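Enoyl-CoA hydratase (Mycobacterium avium subsp. paratuberculosis, PDB 4LK5) probably adds water across the double bond of enoyl-CoA thioesters, as other crotonase-like hydratases do. Local coordinates at residues P53-L56 with N57-T60; M71-A74 with A75-P78; R260-D263 with G264-L268. All blocks are in the same frame, centred on the assembly; numbering follows the deposited sequence.

Interaction 1. Residues P53-L56 with N57-T60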
loop_
_atom_site.group_PDB
_atom_site.type_symbol
_atom_site.label_atom_id
_atom_site.label_comp_id
_atom_site.label_asym_id
_atom_site.label_seq_id
_atom_site.Cartn_x
_atom_site.Cartn_y
_atom_site.Cartn_z
ATOM N N PRO C 53 -8.961 28.719 -16.652
ATOM C CA PRO C 53 -8.553 29.262 -15.357
ATOM C C PRO C 53 -9.734 29.794 -14.570
ATOM O O PRO C 53 -9.903 29.453 -13.403
ATOM C CB PRO C 53 -7.584 30.394 -15.727
ATOM C CG PRO C 53 -7.815 30.693 -17.169
ATOM C CD PRO C 53 -8.287 29.404 -17.773
ATOM N N ASP C 54 -10.527 30.642 -15.217
ATOM C CA ASP C 54 -11.841 31.089 -14.726
ATOM C C ASP C 54 -12.589 30.103 -13.756
ATOM O O ASP C 54 -13.089 30.509 -12.711
ATOM C CB ASP C 54 -12.712 31.472 -15.956
ATOM C CG ASP C 54 -12.279 30.730 -17.260
ATOM O OD1 ASP C 54 -11.236 31.092 -17.868
ATOM O OD2 ASP C 54 -12.974 29.768 -17.662
ATOM N N SER C 55 -12.651 28.818 -14.098
ATOM C CA SER C 55 -13.345 27.794 -13.276
ATOM C C SER C 55 -12.384 26.798 -12.587
ATOM O O SER C 55 -12.818 25.768 -12.037
ATOM C CB SER C 55 -14.357 27.013 -14.140
ATOM O OG SER C 55 -13.723 26.301 -15.190
ATOM N N LEU C 56 -11.087 27.120 -12.625
ATOM C CA LEU C 56 -10.035 26.403 -11.882
ATOM C C LEU C 56 -9.702 25.132 -12.637
ATOM O O LEU C 56 -9.475 24.070 -12.052
ATOM C CB LEU C 56 -10.474 26.134 -10.430
ATOM C CG LEU C 56 -9.493 26.369 -9.275
ATOM C CD1 LEU C 56 -8.607 27.599 -9.488
ATOM C CD2 LEU C 56 -10.297 26.481 -7.983
ATOM N N ASN C 57 -9.679 25.293 -13.959
ATOM C CA ASN C 57 -9.476 24.216 -14.913
ATOM C C ASN C 57 -10.520 23.064 -14.807
ATOM O O ASN C 57 -10.138 21.894 -14.845
ATOM C CB ASN C 57 -8.037 23.722 -14.810
ATOM C CG ASN C 57 -7.018 24.841 -15.026
ATOM O OD1 ASN C 57 -6.078 25.006 -14.249
ATOM N ND2 ASN C 57 -7.190 25.594 -16.103
ATOM N N SER C 58 -11.814 23.420 -14.681
ATOM C CA SER C 58 -12.986 22.476 -14.786
ATOM C C SER C 58 -12.857 21.616 -16.025
ATOM O O SER C 58 -12.149 21.980 -16.920
ATOM C CB SER C 58 -14.346 23.210 -14.956
ATOM O OG SER C 58 -14.828 23.798 -13.774
ATOM N N LEU C 59 -13.580 20.507 -16.094
ATOM C CA LEU C 59 -13.470 19.620 -17.247
ATOM C C LEU C 59 -14.817 19.399 -17.924
ATOM O O LEU C 59 -15.757 18.924 -17.300
ATOM C CB LEU C 59 -12.852 18.287 -16.802
ATOM C CG LEU C 59 -11.376 18.279 -16.410
ATOM C CD1 LEU C 59 -10.862 16.883 -16.057
ATOM C CD2 LEU C 59 -10.563 18.825 -17.548
ATOM N N THR C 60 -14.914 19.780 -19.194
ATOM C CA THR C 60 -16.082 19.491 -20.008
ATOM C C THR C 60 -15.749 18.256 -20.779
ATOM O O THR C 60 -14.585 17.835 -20.816
ATOM C CB THR C 60 -16.304 20.547 -21.086
ATOM O OG1 THR C 60 -15.188 20.520 -21.997
ATOM C CG2 THR C 60 -16.460 21.923 -20.482
#

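Interaction 2. Residues M71-A74 with A75-P78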
loop_
_atom_site.group_PDB
_atom_site.type_symbol
_atom_site.label_atom_id
_atom_site.label_comp_id
_atom_site.label_asym_id
_atom_site.label_seq_id
_atom_site.Cartn_x
_atom_site.Cartn_y
_atom_site.Cartn_z
HETATM N N MSE C 71 -3.266 11.848 -25.143
HETATM C CA MSE C 71 -2.476 10.793 -24.490
HETATM C C MSE C 71 -2.334 9.615 -25.441
HETATM O O MSE C 71 -1.248 9.063 -25.598
HETATM C CB MSE C 71 -3.061 10.347 -23.158
HETATM C CG MSE C 71 -3.079 11.476 -22.157
HETATM SE SE MSE C 71 -1.242 12.008 -21.727
HETATM C CE MSE C 71 -1.734 13.728 -20.959
ATOM N N GLU C 72 -3.412 9.233 -26.119
ATOM C CA GLU C 72 -3.281 8.168 -27.124
ATOM C C GLU C 72 -2.288 8.548 -28.246
ATOM O O GLU C 72 -1.391 7.754 -28.571
ATOM C CB GLU C 72 -4.635 7.775 -27.694
ATOM C CG GLU C 72 -5.514 7.049 -26.688
ATOM C CD GLU C 72 -6.834 6.638 -27.298
ATOM O OE1 GLU C 72 -7.267 7.308 -28.260
ATOM O OE2 GLU C 72 -7.439 5.660 -26.818
ATOM N N TYR C 73 -2.406 9.765 -28.792
ATOM C CA TYR C 73 -1.461 10.228 -29.821
ATOM C C TYR C 73 0.004 10.088 -29.387
ATOM O O TYR C 73 0.860 9.643 -30.149
ATOM C CB TYR C 73 -1.710 11.691 -30.199
ATOM C CG TYR C 73 -0.666 12.162 -31.146
ATOM C CD1 TYR C 73 -0.620 11.649 -32.456
ATOM C CD2 TYR C 73 0.325 13.052 -30.740
ATOM C CE1 TYR C 73 0.367 12.038 -33.340
ATOM C CE2 TYR C 73 1.316 13.463 -31.622
ATOM C CZ TYR C 73 1.338 12.950 -32.918
ATOM O OH TYR C 73 2.330 13.339 -33.799
ATOM N N ALA C 74 0.275 10.468 -28.148
ATOM C CA ALA C 74 1.624 10.492 -27.625
ATOM C C ALA C 74 2.275 9.114 -27.469
ATOM O O ALA C 74 3.500 9.029 -27.318
ATOM C CB ALA C 74 1.623 11.222 -26.300
ATOM N N ALA C 75 1.474 8.045 -27.479
ATOM C CA ALA C 75 2.022 6.688 -27.428
ATOM C C ALA C 75 2.618 6.271 -28.759
ATOM O O ALA C 75 3.516 5.433 -28.778
ATOM C CB ALA C 75 0.954 5.689 -27.011
ATOM N N THR C 76 2.102 6.839 -29.860
ATOM C CA THR C 76 2.544 6.493 -31.226
ATOM C C THR C 76 3.808 7.273 -31.597
ATOM O O THR C 76 4.742 6.734 -32.179
ATOM C CB THR C 76 1.441 6.757 -32.312
ATOM O OG1 THR C 76 1.266 8.170 -32.578
ATOM C CG2 THR C 76 0.106 6.147 -31.900
ATOM N N ASP C 77 3.835 8.545 -31.218
ATOM C CA ASP C 77 4.809 9.494 -31.753
ATOM C C ASP C 77 6.240 9.300 -31.200
ATOM O O ASP C 77 6.489 9.549 -30.017
ATOM C CB ASP C 77 4.316 10.925 -31.491
ATOM C CG ASP C 77 5.043 11.942 -32.326
ATOM O OD1 ASP C 77 6.254 12.134 -32.081
ATOM O OD2 ASP C 77 4.412 12.523 -33.235
ATOM N N PRO C 78 7.194 8.919 -32.077
ATOM C CA PRO C 78 8.533 8.538 -31.599
ATOM C C PRO C 78 9.356 9.722 -31.073
ATOM O O PRO C 78 10.317 9.504 -30.328
ATOM C CB PRO C 78 9.190 7.916 -32.835
ATOM C CG PRO C 78 8.463 8.509 -34.012
ATOM C CD PRO C 78 7.162 9.111 -33.544
#

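Interaction 3. Residues R260-D263 with G264-L268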
loop_
_atom_site.group_PDB
_atom_site.type_symbol
_atom_site.label_atom_id
_atom_site.label_comp_id
_atom_site.label_asym_id
_atom_site.label_seq_id
_atom_site.Cartn_x
_atom_site.Cartn_y
_atom_site.Cartn_z
ATOM N N ARG C 260 -16.542 -0.794 -12.646
ATOM C CA ARG C 260 -17.467 -0.665 -11.514
ATOM C C ARG C 260 -17.904 0.748 -11.386
ATOM O O ARG C 260 -19.018 0.997 -11.021
ATOM C CB ARG C 260 -16.837 -0.974 -10.177
ATOM C CG ARG C 260 -16.692 -2.421 -9.818
ATOM C CD ARG C 260 -15.750 -2.564 -8.640
ATOM N NE ARG C 260 -15.065 -3.829 -8.804
ATOM C CZ ARG C 260 -13.750 -4.032 -8.841
ATOM N NH1 ARG C 260 -12.831 -3.064 -8.658
ATOM N NH2 ARG C 260 -13.362 -5.273 -9.034
ATOM N N GLU C 261 -16.967 1.661 -11.615
ATOM C CA GLU C 261 -17.174 3.097 -11.461
ATOM C C GLU C 261 -18.190 3.591 -12.492
ATOM O O GLU C 261 -19.106 4.325 -12.130
ATOM C CB GLU C 261 -15.817 3.857 -11.550
ATOM C CG GLU C 261 -14.916 3.596 -10.325
ATOM C CD GLU C 261 -13.451 4.096 -10.399
ATOM O OE1 GLU C 261 -13.030 4.769 -11.397
ATOM O OE2 GLU C 261 -12.714 3.811 -9.405
ATOM N N PHE C 262 -18.043 3.137 -13.744
ATOM C CA PHE C 262 -19.044 3.338 -14.796
ATOM C C PHE C 262 -20.473 2.889 -14.418
ATOM O O PHE C 262 -21.389 3.702 -14.444
ATOM C CB PHE C 262 -18.640 2.637 -16.072
ATOM C CG PHE C 262 -19.642 2.812 -17.160
ATOM C CD1 PHE C 262 -19.787 4.040 -17.778
ATOM C CD2 PHE C 262 -20.476 1.768 -17.535
ATOM C CE1 PHE C 262 -20.730 4.217 -18.766
ATOM C CE2 PHE C 262 -21.421 1.941 -18.538
ATOM C CZ PHE C 262 -21.547 3.170 -19.145
ATOM N N ASP C 263 -20.649 1.619 -14.056
ATOM C CA ASP C 263 -21.957 1.103 -13.582
ATOM C C ASP C 263 -22.500 1.810 -12.345
ATOM O O ASP C 263 -23.686 1.880 -12.133
ATOM C CB ASP C 263 -21.869 -0.379 -13.215
ATOM C CG ASP C 263 -21.435 -1.269 -14.380
ATOM O OD1 ASP C 263 -21.669 -0.942 -15.568
ATOM O OD2 ASP C 263 -20.841 -2.314 -14.089
ATOM N N GLY C 264 -21.626 2.305 -11.499
ATOM C CA GLY C 264 -22.067 2.960 -10.298
ATOM C C GLY C 264 -22.386 4.426 -10.499
ATOM O O GLY C 264 -23.413 4.875 -10.000
ATOM N N GLN C 265 -21.517 5.166 -11.212
ATOM C CA GLN C 265 -21.732 6.592 -11.426
ATOM C C GLN C 265 -22.936 6.802 -12.286
ATOM O O GLN C 265 -23.672 7.733 -12.009
ATOM C CB GLN C 265 -20.578 7.341 -12.115
ATOM C CG GLN C 265 -19.431 7.798 -11.254
ATOM C CD GLN C 265 -19.703 8.875 -10.212
ATOM O OE1 GLN C 265 -20.525 8.718 -9.328
ATOM N NE2 GLN C 265 -18.867 9.886 -10.213
ATOM N N SER C 266 -23.086 5.994 -13.344
ATOM C CA SER C 266 -24.273 6.033 -14.238
ATOM C C SER C 266 -25.566 6.173 -13.435
ATOM O O SER C 266 -26.386 7.019 -13.746
ATOM C CB SER C 266 -24.365 4.767 -15.069
ATOM O OG SER C 266 -23.294 4.715 -15.968
ATOM N N VAL C 267 -25.710 5.357 -12.385
ATOM C CA VAL C 267 -26.853 5.433 -11.472
ATOM C C VAL C 267 -26.855 6.745 -10.643
ATOM O O VAL C 267 -27.874 7.426 -10.529
ATOM C CB VAL C 267 -26.906 4.157 -10.558
ATOM C CG1 VAL C 267 -27.992 4.245 -9.476
ATOM C CG2 VAL C 267 -27.120 2.927 -11.421
ATOM N N LEU C 268 -25.702 7.102 -10.095
ATOM C CA LEU C 268 -25.614 8.222 -9.190
ATOM C C LEU C 268 -25.793 9.549 -9.883
ATOM O O LEU C 268 -26.332 10.480 -9.287
ATOM C CB LEU C 268 -24.272 8.213 -8.460
ATOM C CG LEU C 268 -24.105 7.054 -7.486
ATOM C CD1 LEU C 268 -22.641 6.955 -7.119
ATOM C CD2 LEU C 268 -24.958 7.172 -6.230
#

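Interaction 1. Residues P53-L56 with N57-T60
S55 and S58 face each other across a tight turn in the loop that leads from strand 45-50 into helix 61-76, the first beta-alpha connection of the crotonase-like fold. Their side chains carry the contact. The S55 hydroxyl stands between its own backbone N and carbonyl carbon (chi1 62°), which swings it toward the next part of the loop, and S58 CB lies 3.2 Å from S55 OG. Two weak hydrogen bonds join the pair: S58 OG donates to S55 O at 3.3 Å, and S58 N donates to S55 OG at 3.5 Å with an N-H...O angle of 141°. The beta turn P53-L56, which includes S55, is closed more firmly, by a 2.7 Å bond from L56 N to P53 O. L56 and N57 then both adopt positive phi values, and this left-handed pair redirects the chain.

The packed side belongs to N57, which is buried: its side chain rests on I50 of strand 45-50. Opposite in character is the outer part of the turn, where P53 and D54 are exposed and the serine pair is partly so. A second loop steadies the turn, with S94 OG bonded to S55 O and S93 OG to N57 O, while R52 NE binds S58 O. The connection between strand 45-50 and helix 61-76 is thus held from outside by S93 and S94. In the serine pair, S55 CB and S58 OG are 3.3 Å apart.

Interaction 2. Residues M71-A74 with A75-P78
Y73 and D77 form a local contact, one helical turn apart, where helix 61-76 runs out into the loop before strand 82-87. Y73 CG lies anti to the backbone N (chi1 175°), which leans the ring toward the C-terminal end of the helix and brings the phenol to the D77 carboxylate. The bond as modelled, from Y73 OH to D77 OD2 at 2.3 Å, is implausibly short, so its geometry is doubtful. Ring and carboxylate are steeply inclined, their planes 61° apart.

A second focus is the carbonyl of Y73. T76 OG1 donates to Y73 O at 2.9 Å, in the carbonyl plane and on a lone pair, whereas T76 N comes to Y73 O at 3.1 Å from well above that plane. The two donors thus use different approaches to one acceptor, and D77 N adds a weak bond to Y73 O at 3.3 Å. Beside them A75 N bonds to E72 O at 3.1 Å. Its longer bond to M71 O is weak, so three-residue spacing gains weight over the four-residue spacing of a regular alpha helix as the helix ends.

E72 points its carboxylate to R120 of helix 113-127 in a salt bridge. On the buried side M71, present as selenomethionine, fills the space between that helix, at L121, A124 and I125, and the sheet, at V48, V83 and I85. Y73 and A74 meet F46, which places the helix end against strand 45-50 within the beta-alpha-beta unit completed by strand 82-87.

Interaction 3. Residues R260-D263 with G264-L268
F262 and S266, one turn apart on helix 254-269, make the chief side-chain contact of residues 260-268. The hydroxyl is held by a hydrogen bond from S266 OG to F262 O at 2.6 Å, reached because OG sits beside its own backbone N, anti to the carbonyl carbon (chi1 -67°). S266 N bonds to the same F262 O at 3.1 Å, and the two donors approach from opposite faces of the carbonyl plane. One acceptor is therefore gripped twice by a single residue, and the serine oxygen is turned back onto the helix.

Main-chain bonds continue the helical pattern. Q265 N meets E261 O at 2.7 Å, nearly straight at 166° and almost in line with the carbonyl bond. G264 N donates to R260 O at 3.0 Å, with a weaker, bent bond to E261 O.

Van der Waals contacts form a third group. The S266 hydroxyl lies over one face of the F262 ring, OG standing 3.8 Å above the plane over its centre, while the ring packs on I115 and L116 of helix 113-127. Two carbons lie against carbonyl oxygens: methyl CG2 of V267 is 3.7 Å from D263 O, and CG of Q265 is 3.6 Å from E261 O.

The longer polar side chains serve a neighbouring loop and helix: E261 binds S178 OG and G176 N, and Q265, bent at chi2, binds D174 and M172 N. R260 and L268 pack on A248 and A238 of the second subunit. The chemistry implies a division of labour: S266 spends its hydroxyl within the helix, whereas the buried polar ends of E261 and Q265 find partners beyond it and fasten the helix to residues 172-178.

From the N terminus, interaction 1 comes first, shaping the loop between strand 45-50 and helix 61-76. Interaction 2 follows at the far end of that helix, just before strand 82-87, so the two bracket the helical arm of one beta-alpha-beta unit, with centres about 25 Å apart. Interaction 3 lies much later, on helix 254-269, its centre about 29 Å from that of interaction 2 and 23 Å from that of interaction 1. Each is local and closes only its own turn; they run in series, neither nesting nor crossing, and do not touch. Helix 113-127 is a shared neighbour of interactions 2 and 3, while interaction 3 alone meets another subunit.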